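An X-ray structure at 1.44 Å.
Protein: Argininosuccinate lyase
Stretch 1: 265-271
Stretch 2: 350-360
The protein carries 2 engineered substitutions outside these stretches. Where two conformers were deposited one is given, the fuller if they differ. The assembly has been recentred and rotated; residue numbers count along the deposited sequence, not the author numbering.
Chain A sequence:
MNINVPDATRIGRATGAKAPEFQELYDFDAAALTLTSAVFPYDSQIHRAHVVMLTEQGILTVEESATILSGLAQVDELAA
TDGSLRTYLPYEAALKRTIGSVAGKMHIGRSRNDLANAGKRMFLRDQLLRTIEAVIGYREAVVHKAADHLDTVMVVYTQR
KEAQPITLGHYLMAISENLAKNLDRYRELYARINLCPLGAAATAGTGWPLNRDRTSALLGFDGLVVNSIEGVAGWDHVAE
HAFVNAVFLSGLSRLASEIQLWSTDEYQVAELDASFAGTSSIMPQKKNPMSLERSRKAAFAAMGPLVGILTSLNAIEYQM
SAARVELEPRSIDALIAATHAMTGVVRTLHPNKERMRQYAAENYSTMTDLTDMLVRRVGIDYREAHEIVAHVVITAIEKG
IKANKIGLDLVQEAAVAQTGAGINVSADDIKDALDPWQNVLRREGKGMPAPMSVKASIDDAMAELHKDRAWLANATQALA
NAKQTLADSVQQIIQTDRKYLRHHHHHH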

# COMPACT_ATOMS: atom_id res chain seq x y z
N ASP A 265 -3.15 26.79 -18.87
CA ASP A 265 -2.98 27.98 -19.70
C ASP A 265 -2.69 27.62 -21.15
O ASP A 265 -2.98 28.41 -22.06
CB ASP A 265 -1.83 28.82 -19.13
CG ASP A 265 -2.11 29.34 -17.74
OD1 ASP A 265 -3.27 29.71 -17.48
OD2 ASP A 265 -1.19 29.40 -16.91
N GLU A 266 -2.11 26.45 -21.39
CA GLU A 266 -1.70 26.02 -22.72
C GLU A 266 -2.80 25.31 -23.48
O GLU A 266 -2.97 25.57 -24.69
CB GLU A 266 -0.48 25.11 -22.56
CG GLU A 266 0.77 25.81 -22.03
CD GLU A 266 0.79 26.01 -20.52
OE1 GLU A 266 -0.07 25.43 -19.82
OE2 GLU A 266 1.68 26.74 -20.06
N TYR A 267 -3.54 24.41 -22.85
CA TYR A 267 -4.67 23.81 -23.56
C TYR A 267 -5.79 24.83 -23.72
O TYR A 267 -6.29 25.06 -24.82
CB TYR A 267 -5.27 22.64 -22.79
CG TYR A 267 -4.58 21.28 -22.76
CD1 TYR A 267 -3.23 21.14 -22.41
CD2 TYR A 267 -5.31 20.12 -22.98
CE1 TYR A 267 -2.65 19.89 -22.31
CE2 TYR A 267 -4.72 18.87 -22.88
CZ TYR A 267 -3.39 18.76 -22.54
OH TYR A 267 -2.81 17.53 -22.40
N GLN A 268 -6.21 25.43 -22.59
CA GLN A 268 -7.28 26.43 -22.53
C GLN A 268 -8.52 26.00 -23.30
O GLN A 268 -9.18 26.81 -23.96
CB GLN A 268 -6.80 27.84 -22.89
CG GLN A 268 -5.93 27.97 -24.10
CD GLN A 268 -5.48 29.40 -24.31
OE1 GLN A 268 -5.87 30.30 -23.56
NE2 GLN A 268 -4.66 29.62 -25.33
N VAL A 269 -8.91 24.73 -23.15
CA VAL A 269 -10.16 24.28 -23.75
C VAL A 269 -11.31 24.20 -22.76
O VAL A 269 -12.46 23.97 -23.18
CB VAL A 269 -10.02 22.95 -24.52
CG1 VAL A 269 -9.10 23.14 -25.72
CG2 VAL A 269 -9.54 21.88 -23.58
N ALA A 270 -11.06 24.38 -21.47
CA ALA A 270 -12.12 24.53 -20.50
C ALA A 270 -11.63 25.46 -19.41
O ALA A 270 -10.43 25.66 -19.22
CB ALA A 270 -12.56 23.20 -19.88
N GLU A 271 -12.58 26.04 -18.69
CA GLU A 271 -12.28 26.91 -17.56
C GLU A 271 -13.18 26.53 -16.40
O GLU A 271 -14.39 26.35 -16.57
CB GLU A 271 -12.51 28.38 -17.94
CG GLU A 271 -11.99 29.35 -16.89
CD GLU A 271 -12.02 30.82 -17.34
OE1 GLU A 271 -11.88 31.69 -16.46
OE2 GLU A 271 -12.18 31.10 -18.55
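Stretch 2 (350-360) HPNKERMRQYA

Stretch 2 meets stretch 1 first as a short strand and then as a helix. His350 and Pro351 run antiparallel to Ala270 and Glu271, and the helix that begins at Lys353 carries the chain past the loop formed by Tyr267, Gln268 and Val269.

Glu271 and His350 form the hydrogen-bonded pair of this small sheet. Glu271 N donates to His350 O at 2.9 Å, and His350 N donates to Glu271 O at 3.0 Å, so both backbones are satisfied by each other. Their side chains share one face, with Glu271 CB and His350 CB 4.4 Å apart. Ala270 and Pro351 form the next, non-hydrogen-bonded pair, with Ala270 CA and Pro351 CA 4.2 Å apart; proline, which has no amide hydrogen to give, costs nothing at this position. Ala270 CA also lies 3.4 Å from His350 O, a CA-H...O contact. The ladder's last bond comes from Asn352 N, which donates to Val269 O at 2.8 Å in nearly straight geometry.

Asn352 then serves as the helix N-cap. Its OD1 accepts from Arg355 N at 3.1 Å, satisfying an amide that the first turn would otherwise leave without a partner, while Asn352 O accepts from Met356 N at 3.0 Å.

Arg355 and Tyr359, one helical turn apart, both point toward stretch 1. Tyr359 OH donates to Tyr267 O at 2.7 Å, the phenol reaching a carbonyl in a segment with helical torsions but no regular helical bonds. The Arg355 guanidinium lies with one face against Gln268 CG, which is 3.2 Å from Arg355 NH1; Gln268 O is 2.7 Å from Arg355 NH1.

Buried Val269 supplies the apolar contacts: Val269 CG1 lies 3.4 Å from Tyr359 CE2, and Val269 CB 3.7 Å from Met356 CG. Its compact, branched side chain can thus touch both residues, while the flexible Met356 brings its CE within 3.3 Å of Val269 O.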

# COMPACT_ATOMS: atom_id res chain seq x y z
N HIS A 350 -16.99 25.40 -17.73
CA HIS A 350 -17.18 26.22 -18.93
C HIS A 350 -16.28 25.72 -20.06
O HIS A 350 -15.11 26.11 -20.13
CB HIS A 350 -16.85 27.68 -18.60
CG HIS A 350 -17.65 28.24 -17.47
ND1 HIS A 350 -18.91 28.77 -17.64
CD2 HIS A 350 -17.37 28.35 -16.15
CE1 HIS A 350 -19.38 29.17 -16.47
NE2 HIS A 350 -18.47 28.92 -15.55
N PRO A 351 -16.79 24.92 -20.99
CA PRO A 351 -15.95 24.54 -22.14
C PRO A 351 -15.77 25.72 -23.09
O PRO A 351 -16.67 26.54 -23.27
CB PRO A 351 -16.76 23.43 -22.80
CG PRO A 351 -18.18 23.70 -22.43
CD PRO A 351 -18.14 24.33 -21.05
N ASN A 352 -14.56 25.83 -23.66
CA ASN A 352 -14.28 26.82 -24.70
C ASN A 352 -14.55 26.13 -26.03
O ASN A 352 -13.66 25.50 -26.62
CB ASN A 352 -12.84 27.30 -24.63
CG ASN A 352 -12.53 28.41 -25.65
OD1 ASN A 352 -13.18 28.54 -26.70
ND2 ASN A 352 -11.51 29.19 -25.35
N LYS A 353 -15.79 26.25 -26.52
CA LYS A 353 -16.20 25.45 -27.67
C LYS A 353 -15.39 25.79 -28.91
O LYS A 353 -15.06 24.90 -29.70
CB LYS A 353 -17.69 25.64 -27.94
CG LYS A 353 -18.58 25.15 -26.80
CD LYS A 353 -20.04 25.19 -27.21
CE LYS A 353 -20.94 24.76 -26.08
NZ LYS A 353 -22.39 24.79 -26.46
N GLU A 354 -15.06 27.07 -29.09
CA GLU A 354 -14.32 27.46 -30.29
C GLU A 354 -12.92 26.88 -30.29
O GLU A 354 -12.44 26.38 -31.32
CB GLU A 354 -14.27 28.99 -30.41
CG GLU A 354 -15.54 29.65 -30.90
CD GLU A 354 -15.31 31.08 -31.38
OE1 GLU A 354 -14.18 31.39 -31.80
OE2 GLU A 354 -16.27 31.88 -31.35
N ARG A 355 -12.23 26.94 -29.15
CA ARG A 355 -10.88 26.40 -29.09
C ARG A 355 -10.90 24.88 -29.22
O ARG A 355 -10.02 24.30 -29.88
CB ARG A 355 -10.20 26.85 -27.80
CG ARG A 355 -8.76 26.44 -27.61
CD ARG A 355 -7.73 27.35 -28.27
NE ARG A 355 -7.73 28.80 -27.95
CZ ARG A 355 -8.07 29.39 -26.80
NH1 ARG A 355 -8.53 28.73 -25.76
NH2 ARG A 355 -7.96 30.71 -26.73
N MET A 356 -11.88 24.22 -28.61
CA MET A 356 -12.01 22.77 -28.77
C MET A 356 -12.13 22.40 -30.24
O MET A 356 -11.44 21.50 -30.72
CB MET A 356 -13.25 22.29 -28.02
CG MET A 356 -13.10 22.19 -26.51
SD MET A 356 -14.66 21.72 -25.75
CE MET A 356 -14.14 21.32 -24.09
N ARG A 357 -13.00 23.09 -30.97
CA ARG A 357 -13.16 22.83 -32.40
C ARG A 357 -11.88 23.14 -33.16
O ARG A 357 -11.49 22.40 -34.07
CB ARG A 357 -14.32 23.66 -32.94
CG ARG A 357 -14.68 23.36 -34.39
CD ARG A 357 -15.81 24.32 -34.86
NE ARG A 357 -16.73 24.69 -33.77
CZ ARG A 357 -16.85 25.91 -33.25
NH1 ARG A 357 -17.71 26.13 -32.26
NH2 ARG A 357 -16.12 26.93 -33.70
N GLN A 358 -11.21 24.24 -32.80
CA GLN A 358 -9.98 24.61 -33.50
C GLN A 358 -8.94 23.50 -33.40
O GLN A 358 -8.35 23.09 -34.41
CB GLN A 358 -9.41 25.90 -32.91
CG GLN A 358 -8.10 26.32 -33.54
CD GLN A 358 -7.54 27.60 -32.94
OE1 GLN A 358 -8.05 28.11 -31.93
NE2 GLN A 358 -6.50 28.14 -33.56
N TYR A 359 -8.68 23.01 -32.19
CA TYR A 359 -7.72 21.92 -32.04
C TYR A 359 -8.15 20.72 -32.87
O TYR A 359 -7.33 20.11 -33.58
CB TYR A 359 -7.60 21.52 -30.58
CG TYR A 359 -6.89 22.50 -29.69
CD1 TYR A 359 -6.21 23.60 -30.20
CD2 TYR A 359 -6.91 22.33 -28.33
CE1 TYR A 359 -5.56 24.49 -29.35
CE2 TYR A 359 -6.25 23.20 -27.49
CZ TYR A 359 -5.59 24.28 -27.99
OH TYR A 359 -4.95 25.15 -27.13
N ALA A 360 -9.44 20.35 -32.80
CA ALA A 360 -9.90 19.18 -33.54
C ALA A 360 -9.66 19.33 -35.04
O ALA A 360 -9.32 18.36 -35.72
CB ALA A 360 -11.39 18.93 -33.27